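Lipolytic enzyme, G-D-S-L family (Bacteroides thetaiotaomicron, PDB 7BR2) metabolises the drug diltiazem as a gut-bacterial serine esterase of the SGNH (GDSL) hydrolase superfamily. Local coordinates at residues G57-D62 with Y369-F374; Y272-I277 with A288-E293. All coordinates share one frame; numbering follows the deposited sequence.

Overall arrangement
Both contacts join pieces of chain around the SGNH hydrolase domain, and helix 344-377 runs near each of them. Contact 1 sets the loop after strand 53-58, an outermost strand of the parallel sheet, against a late turn of that helix, bridging 307 residues of sequence. Contact 2 is nested inside the large loop so closed: it pinches the connection between strand 260-267 and helix 296-300, and Pro273 there packs on an earlier part of the same helix. The centres lie 29 Å apart and the nearest atoms about 17 Å, so the two do not touch. Gly60 of contact 1 touches the Ser28-His207-Asp204 group, probably the catalytic triad.

Contact 1. Residues G57-D62 with Y369-F374; sequences GGIGGD and YAWCQF
Apolar contact carries this pairing, and Ile59 supplies nearly all of it from the loop side. Its two branches divide the helix surface between them. CG2, anti to the backbone N, meets the indole of Trp371 at its edge, near the ring plane, with Ile59 CG2 3.7 Å from Trp371 CD1. CG1 lies anti to the carbonyl carbon (chi1 -63°), and the extended chain beyond it (chi2 -169°) brings CD1 tip-first onto the helix, where Ile59 CD1 is 3.9 Å from Ala370 CB. Ile59 CD1 is also 4.5 Å from Phe374 CD2, one turn on. Trp371 also stacks edge-to-face with Trp403. An alanine here in place of Ile59 would lose both branches and would probably loosen the packing of the loop on Ala370, Trp371 and Phe374.

Polar bonds shape the loop. Asp62 N donates to Ile59 O at 3.3 Å, closing a type II turn with Gly61 at its third position, where phi is positive (91°) and a CB would jam against the preceding carbonyl. A salt bridge from Asp62 OD2 to Arg70 ties the turn to helix 64-75. Gly60 N is hydrogen-bonded to Asp31 OD2.

A glycine-rich loop following a strand of the parallel sheet is typical of SGNH hydrolases, in which a glycine of this region commonly contributes to the oxyanion hole; by comparison with relatives Gly61, just before Asp62, would probably be that glycine, and its neighbour Gly60 touches the probable triad.

Contact 2. Residues Y272-I277 with A288-E293; sequences YPLDTI and AEVIKE
The irregular loop between strand 260-267 and helix 296-300 folds back on itself here, with an Asx turn at Asp275, so that the run 272-277 lies against a segment that opens with 3-10 residues, 288-289. One backbone hydrogen bond fastens the two. Ala288 N donates to Asp275 O at 2.9 Å, moderately bent (143°), with the donor above the carbonyl plane. The methyl of the same alanine also sits close to that carbonyl, Ala288 CB being 3.4 Å from Asp275 O, and it meets Thr276 CG2 and Leu274 CB as well.

Leu274 provides the apolar half. Its CB rests on Ala288 CA and CB, and with CG anti to the carbonyl carbon (chi1 -66°) the forked end carries on to Val290 and Ile291. Leu274 CD1 reaches Ile291 CG2 at 3.7 Å, the two side chains crossing obliquely. Leu274 CD2 lies 4.1 Å from Val290 CG1, and here the side chains cross at about a right angle. CD2 also meets the ring of Tyr272 at its edge, in plane, which links the fork to the tyrosine two residues earlier.

Asp275 OD1 accepts from Ile277 N at 3.2 Å, nearly straight (165°), while OD2 forms a salt bridge with Arg279; the carboxylate thus braces the chain as it leaves the contact. Leu274 N is hydrogen-bonded to Tyr346 OH, in helix 344-377, and Val290 touches Met214 of helix 210-223. The local signature is an Asx turn at Asp275, within an irregular excursion closed by a backbone hydrogen bond and a leucine.

Contact 1. Residues G57-D62 with Y369-F374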
ATOM      1  N   GLY A  57     -10.361  -5.166  -1.750  1.00 28.88           N
ATOM      2  CA  GLY A  57     -11.242  -6.235  -2.192  1.00 29.83           C
ATOM      3  C   GLY A  57     -10.610  -7.586  -1.933  1.00 21.00           C
ATOM      4  O   GLY A  57     -10.660  -8.495  -2.765  1.00 23.14           O
ATOM      5  N   GLY A  58      -9.946  -7.704  -0.791  1.00 24.84           N
ATOM      6  CA  GLY A  58      -9.353  -8.957  -0.369  1.00 26.60           C
ATOM      7  C   GLY A  58     -10.297  -9.670   0.584  1.00 29.06           C
ATOM      8  O   GLY A  58     -11.018  -9.030   1.346  1.00 28.60           O
ATOM      9  N   ILE A  59     -10.303 -11.001   0.504  1.00 26.44           N
ATOM     10  CA  ILE A  59     -10.928 -11.867   1.496  1.00 26.04           C
ATOM     11  C   ILE A  59      -9.955 -12.997   1.809  1.00 28.99           C
ATOM     12  O   ILE A  59      -9.490 -13.688   0.898  1.00 33.59           O
ATOM     13  CB  ILE A  59     -12.274 -12.430   0.998  1.00 29.07           C
ATOM     14  CG1 ILE A  59     -13.278 -11.297   0.757  1.00 29.71           C
ATOM     15  CG2 ILE A  59     -12.825 -13.439   1.981  1.00 22.43           C
ATOM     16  CD1 ILE A  59     -14.679 -11.769   0.523  1.00 30.61           C
ATOM     17  N   GLY A  60      -9.638 -13.177   3.088  1.00 28.24           N
ATOM     18  CA  GLY A  60      -8.689 -14.214   3.461  1.00 28.83           C
ATOM     19  C   GLY A  60      -9.156 -15.596   3.035  1.00 31.00           C
ATOM     20  O   GLY A  60     -10.330 -15.950   3.178  1.00 29.86           O
ATOM     21  N   GLY A  61      -8.208 -16.396   2.534  1.00 28.81           N
ATOM     22  CA  GLY A  61      -8.476 -17.746   2.102  1.00 29.68           C
ATOM     23  C   GLY A  61      -8.857 -17.902   0.644  1.00 35.22           C
ATOM     24  O   GLY A  61      -8.962 -19.040   0.176  1.00 41.73           O
ATOM     25  N   ASP A  62      -9.108 -16.811  -0.082  1.00 30.95           N
ATOM     26  CA  ASP A  62      -9.634 -16.921  -1.442  1.00 34.31           C
ATOM     27  C   ASP A  62      -8.635 -17.534  -2.417  1.00 37.11           C
ATOM     28  O   ASP A  62      -7.433 -17.267  -2.370  1.00 33.49           O
ATOM     29  CB  ASP A  62     -10.056 -15.551  -1.991  1.00 30.44           C
ATOM     30  CG  ASP A  62     -11.471 -15.140  -1.574  1.00 34.48           C
ATOM     31  OD1 ASP A  62     -12.027 -15.752  -0.630  1.00 37.90           O
ATOM     32  OD2 ASP A  62     -12.048 -14.233  -2.218  1.00 31.45           O
ATOM     33  N   TYR A 369     -17.446  -8.501   7.083  1.00 23.61           N
ATOM     34  CA  TYR A 369     -18.819  -8.734   6.651  1.00 29.89           C
ATOM     35  C   TYR A 369     -18.845  -9.455   5.304  1.00 26.02           C
ATOM     36  O   TYR A 369     -19.615 -10.406   5.115  1.00 27.64           O
ATOM     37  CB  TYR A 369     -19.584  -7.408   6.612  1.00 22.59           C
ATOM     38  CG  TYR A 369     -20.852  -7.426   5.790  1.00 26.52           C
ATOM     39  CD1 TYR A 369     -22.047  -7.937   6.311  1.00 23.18           C
ATOM     40  CD2 TYR A 369     -20.869  -6.898   4.498  1.00 25.42           C
ATOM     41  CE1 TYR A 369     -23.221  -7.943   5.554  1.00 22.65           C
ATOM     42  CE2 TYR A 369     -22.027  -6.898   3.738  1.00 28.16           C
ATOM     43  CZ  TYR A 369     -23.206  -7.422   4.268  1.00 27.07           C
ATOM     44  OH  TYR A 369     -24.354  -7.404   3.501  1.00 26.14           O
ATOM     45  N   ALA A 370     -17.973  -9.046   4.379  1.00 23.30           N
ATOM     46  CA  ALA A 370     -17.904  -9.703   3.074  1.00 26.85           C
ATOM     47  C   ALA A 370     -17.537 -11.179   3.203  1.00 24.17           C
ATOM     48  O   ALA A 370     -18.030 -12.013   2.433  1.00 21.23           O
ATOM     49  CB  ALA A 370     -16.907  -8.983   2.159  1.00 24.42           C
ATOM     50  N   TRP A 371     -16.631 -11.522   4.127  1.00 25.97           N
ATOM     51  CA  TRP A 371     -16.384 -12.944   4.342  1.00 22.51           C
ATOM     52  C   TRP A 371     -17.661 -13.639   4.795  1.00 30.09           C
ATOM     53  O   TRP A 371     -17.995 -14.725   4.309  1.00 27.06           O
ATOM     54  CB  TRP A 371     -15.279 -13.218   5.361  1.00 25.13           C
ATOM     55  CG  TRP A 371     -15.095 -14.720   5.457  1.00 34.55           C
ATOM     56  CD1 TRP A 371     -14.267 -15.494   4.692  1.00 33.16           C
ATOM     57  CD2 TRP A 371     -15.821 -15.637   6.299  1.00 32.70           C
ATOM     58  NE1 TRP A 371     -14.411 -16.813   5.023  1.00 30.47           N
ATOM     59  CE2 TRP A 371     -15.360 -16.932   6.000  1.00 33.61           C
ATOM     60  CE3 TRP A 371     -16.810 -15.485   7.278  1.00 29.97           C
ATOM     61  CZ2 TRP A 371     -15.850 -18.068   6.645  1.00 36.94           C
ATOM     62  CZ3 TRP A 371     -17.298 -16.619   7.915  1.00 36.54           C
ATOM     63  CH2 TRP A 371     -16.817 -17.889   7.595  1.00 39.41           C
ATOM     64  N   CYS A 372     -18.396 -13.037   5.731  1.00 25.73           N
ATOM     65  CA  CYS A 372     -19.647 -13.677   6.132  1.00 27.80           C
ATOM     66  C   CYS A 372     -20.530 -13.937   4.920  1.00 24.02           C
ATOM     67  O   CYS A 372     -21.096 -15.031   4.763  1.00 21.97           O
ATOM     68  CB  CYS A 372     -20.377 -12.823   7.176  1.00 21.99           C
ATOM     69  SG  CYS A 372     -19.526 -12.861   8.775  1.00 28.14           S
ATOM     70  N   GLN A 373     -20.555 -12.988   3.992  1.00 23.99           N
ATOM     71  CA  GLN A 373     -21.492 -13.107   2.881  1.00 24.54           C
ATOM     72  C   GLN A 373     -21.038 -14.152   1.870  1.00 25.80           C
ATOM     73  O   GLN A 373     -21.822 -15.023   1.484  1.00 25.17           O
ATOM     74  CB  GLN A 373     -21.706 -11.747   2.204  1.00 23.84           C
ATOM     75  CG  GLN A 373     -22.637 -10.812   2.998  1.00 22.44           C
ATOM     76  CD  GLN A 373     -24.057 -11.373   3.192  1.00 23.37           C
ATOM     77  OE1 GLN A 373     -24.424 -12.378   2.593  1.00 22.34           O
ATOM     78  NE2 GLN A 373     -24.861 -10.698   4.020  1.00 20.05           N
ATOM     79  N   PHE A 374     -19.788 -14.071   1.403  1.00 26.75           N
ATOM     80  CA  PHE A 374     -19.353 -14.962   0.331  1.00 27.71           C
ATOM     81  C   PHE A 374     -18.681 -16.241   0.834  1.00 30.94           C
ATOM     82  O   PHE A 374     -18.741 -17.274   0.153  1.00 28.45           O
ATOM     83  CB  PHE A 374     -18.423 -14.205  -0.620  1.00 24.69           C
ATOM     84  CG  PHE A 374     -19.088 -13.043  -1.274  1.00 26.54           C
ATOM     85  CD1 PHE A 374     -19.886 -13.220  -2.388  1.00 27.46           C
ATOM     86  CD2 PHE A 374     -18.944 -11.761  -0.754  1.00 26.98           C
ATOM     87  CE1 PHE A 374     -20.522 -12.131  -2.977  1.00 29.61           C
ATOM     88  CE2 PHE A 374     -19.569 -10.673  -1.337  1.00 23.99           C
ATOM     89  CZ  PHE A 374     -20.364 -10.858  -2.448  1.00 25.86           C
TER

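Contact 2. Residues Y272-I277 with A288-E293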
ATOM      1  N   TYR A 272       5.872  12.071   2.454  1.00 37.41           N
ATOM      2  CA  TYR A 272       5.206  10.806   2.719  1.00 30.45           C
ATOM      3  C   TYR A 272       5.423  10.423   4.171  1.00 36.62           C
ATOM      4  O   TYR A 272       6.575  10.336   4.613  1.00 37.87           O
ATOM      5  CB  TYR A 272       5.720   9.700   1.822  1.00 27.27           C
ATOM      6  CG  TYR A 272       4.868   8.465   1.934  1.00 37.50           C
ATOM      7  CD1 TYR A 272       3.703   8.332   1.177  1.00 29.42           C
ATOM      8  CD2 TYR A 272       5.196   7.446   2.829  1.00 31.62           C
ATOM      9  CE1 TYR A 272       2.907   7.207   1.286  1.00 28.05           C
ATOM     10  CE2 TYR A 272       4.404   6.317   2.944  1.00 32.50           C
ATOM     11  CZ  TYR A 272       3.256   6.207   2.175  1.00 32.47           C
ATOM     12  OH  TYR A 272       2.469   5.081   2.283  1.00 29.99           O
ATOM     13  N   PRO A 273       4.363  10.237   4.952  1.00 35.66           N
ATOM     14  CA  PRO A 273       4.524   9.892   6.365  1.00 30.16           C
ATOM     15  C   PRO A 273       4.604   8.391   6.577  1.00 35.23           C
ATOM     16  O   PRO A 273       3.896   7.603   5.944  1.00 30.30           O
ATOM     17  CB  PRO A 273       3.270  10.501   7.004  1.00 31.37           C
ATOM     18  CG  PRO A 273       2.261  10.423   5.937  1.00 35.39           C
ATOM     19  CD  PRO A 273       2.967  10.538   4.607  1.00 29.94           C
ATOM     20  N   LEU A 274       5.491   8.002   7.496  1.00 32.13           N
ATOM     21  CA  LEU A 274       5.781   6.603   7.776  1.00 31.49           C
ATOM     22  C   LEU A 274       5.407   6.290   9.215  1.00 33.31           C
ATOM     23  O   LEU A 274       5.865   6.962  10.148  1.00 37.43           O
ATOM     24  CB  LEU A 274       7.259   6.291   7.526  1.00 27.95           C
ATOM     25  CG  LEU A 274       7.659   6.411   6.057  1.00 29.13           C
ATOM     26  CD1 LEU A 274       9.171   6.441   5.866  1.00 33.75           C
ATOM     27  CD2 LEU A 274       7.023   5.303   5.218  1.00 28.58           C
ATOM     28  N   ASP A 275       4.550   5.297   9.388  1.00 34.94           N
ATOM     29  CA  ASP A 275       4.188   4.836  10.719  1.00 35.24           C
ATOM     30  C   ASP A 275       5.350   4.035  11.301  1.00 37.84           C
ATOM     31  O   ASP A 275       5.860   3.107  10.655  1.00 35.20           O
ATOM     32  CB  ASP A 275       2.928   3.982  10.630  1.00 34.58           C
ATOM     33  CG  ASP A 275       2.182   3.901  11.941  1.00 35.34           C
ATOM     34  OD1 ASP A 275       2.758   4.268  12.987  1.00 38.25           O
ATOM     35  OD2 ASP A 275       1.016   3.448  11.910  1.00 36.80           O
ATOM     36  N   THR A 276       5.777   4.388  12.514  1.00 39.87           N
ATOM     37  CA  THR A 276       6.887   3.695  13.160  1.00 41.31           C
ATOM     38  C   THR A 276       6.424   2.613  14.114  1.00 41.74           C
ATOM     39  O   THR A 276       7.266   1.921  14.696  1.00 40.76           O
ATOM     40  CB  THR A 276       7.770   4.679  13.933  1.00 39.19           C
ATOM     41  OG1 THR A 276       7.008   5.281  14.983  1.00 36.30           O
ATOM     42  CG2 THR A 276       8.290   5.750  13.019  1.00 33.58           C
ATOM     43  N   ILE A 277       5.109   2.427  14.258  1.00 39.98           N
ATOM     44  CA  ILE A 277       4.537   1.434  15.159  1.00 37.55           C
ATOM     45  C   ILE A 277       4.297   0.147  14.391  1.00 35.48           C
ATOM     46  O   ILE A 277       3.769   0.164  13.275  1.00 39.59           O
ATOM     47  CB  ILE A 277       3.222   1.951  15.781  1.00 42.85           C
ATOM     48  CG1 ILE A 277       3.442   3.241  16.576  1.00 38.31           C
ATOM     49  CG2 ILE A 277       2.590   0.885  16.660  1.00 34.89           C
ATOM     50  CD1 ILE A 277       4.387   3.083  17.744  1.00 36.10           C
ATOM     51  N   ALA A 288       7.698   2.112   8.614  1.00 37.16           N
ATOM     52  CA  ALA A 288       8.942   2.880   8.529  1.00 43.72           C
ATOM     53  C   ALA A 288      10.137   2.015   8.186  1.00 42.18           C
ATOM     54  O   ALA A 288      11.090   2.489   7.545  1.00 40.33           O
ATOM     55  CB  ALA A 288       9.167   3.626   9.858  1.00 32.62           C
ATOM     56  N   GLU A 289      10.078   0.738   8.559  1.00 39.07           N
ATOM     57  CA  GLU A 289      11.150  -0.180   8.247  1.00 42.68           C
ATOM     58  C   GLU A 289      11.437  -0.236   6.767  1.00 45.41           C
ATOM     59  O   GLU A 289      12.577  -0.554   6.392  1.00 50.88           O
ATOM     60  CB  GLU A 289      10.734  -1.581   8.738  1.00 46.93           C
ATOM     61  CG  GLU A 289      11.745  -2.677   8.581  1.00 60.29           C
ATOM     62  CD  GLU A 289      12.792  -2.605   9.642  1.00 68.27           C
ATOM     63  OE1 GLU A 289      12.473  -2.143  10.758  1.00 73.53           O
ATOM     64  OE2 GLU A 289      13.937  -3.010   9.330  1.00 72.30           O
ATOM     65  N   VAL A 290      10.500   0.239   5.937  1.00 38.01           N
ATOM     66  CA  VAL A 290      10.722   0.221   4.492  1.00 41.40           C
ATOM     67  C   VAL A 290      12.013   0.928   4.135  1.00 39.35           C
ATOM     68  O   VAL A 290      12.682   0.562   3.157  1.00 41.77           O
ATOM     69  CB  VAL A 290       9.545   0.875   3.721  1.00 39.50           C
ATOM     70  CG1 VAL A 290       9.553   2.402   3.878  1.00 31.95           C
ATOM     71  CG2 VAL A 290       9.599   0.530   2.239  1.00 29.24           C
ATOM     72  N   ILE A 291      12.414   1.926   4.934  1.00 40.57           N
ATOM     73  CA  ILE A 291      13.588   2.702   4.541  1.00 43.39           C
ATOM     74  C   ILE A 291      14.855   1.860   4.536  1.00 43.82           C
ATOM     75  O   ILE A 291      15.778   2.175   3.797  1.00 45.35           O
ATOM     76  CB  ILE A 291      13.758   3.962   5.397  1.00 42.49           C
ATOM     77  CG1 ILE A 291      14.162   3.644   6.831  1.00 44.81           C
ATOM     78  CG2 ILE A 291      12.490   4.806   5.359  1.00 43.35           C
ATOM     79  CD1 ILE A 291      14.249   4.908   7.688  1.00 46.77           C
ATOM     80  N   LYS A 292      14.920   0.783   5.319  1.00 43.57           N
ATOM     81  CA  LYS A 292      16.121  -0.051   5.385  1.00 48.22           C
ATOM     82  C   LYS A 292      16.097  -1.224   4.407  1.00 51.64           C
ATOM     83  O   LYS A 292      17.062  -1.994   4.359  1.00 53.13           O
ATOM     84  CB  LYS A 292      16.335  -0.573   6.813  1.00 51.13           C
ATOM     85  CG  LYS A 292      16.779   0.519   7.765  1.00 53.17           C
ATOM     86  CD  LYS A 292      15.851   0.620   8.940  1.00 54.76           C
ATOM     87  CE  LYS A 292      16.354  -0.211  10.098  1.00 57.11           C
ATOM     88  NZ  LYS A 292      15.486  -0.046  11.298  1.00 56.27           N
ATOM     89  N   GLU A 293      15.067  -1.326   3.569  1.00 48.17           N
ATOM     90  CA  GLU A 293      14.881  -2.475   2.690  1.00 42.28           C
ATOM     91  C   GLU A 293      14.891  -2.100   1.231  1.00 40.26           C
ATOM     92  O   GLU A 293      15.271  -2.920   0.399  1.00 44.17           O
ATOM     93  CB  GLU A 293      13.554  -3.185   3.005  1.00 44.04           C
ATOM     94  CG  GLU A 293      13.450  -3.622   4.453  1.00 42.68           C
ATOM     95  CD  GLU A 293      12.057  -4.072   4.840  1.00 51.21           C
ATOM     96  OE1 GLU A 293      11.081  -3.715   4.137  1.00 50.06           O
ATOM     97  OE2 GLU A 293      11.940  -4.792   5.856  1.00 47.68           O
TER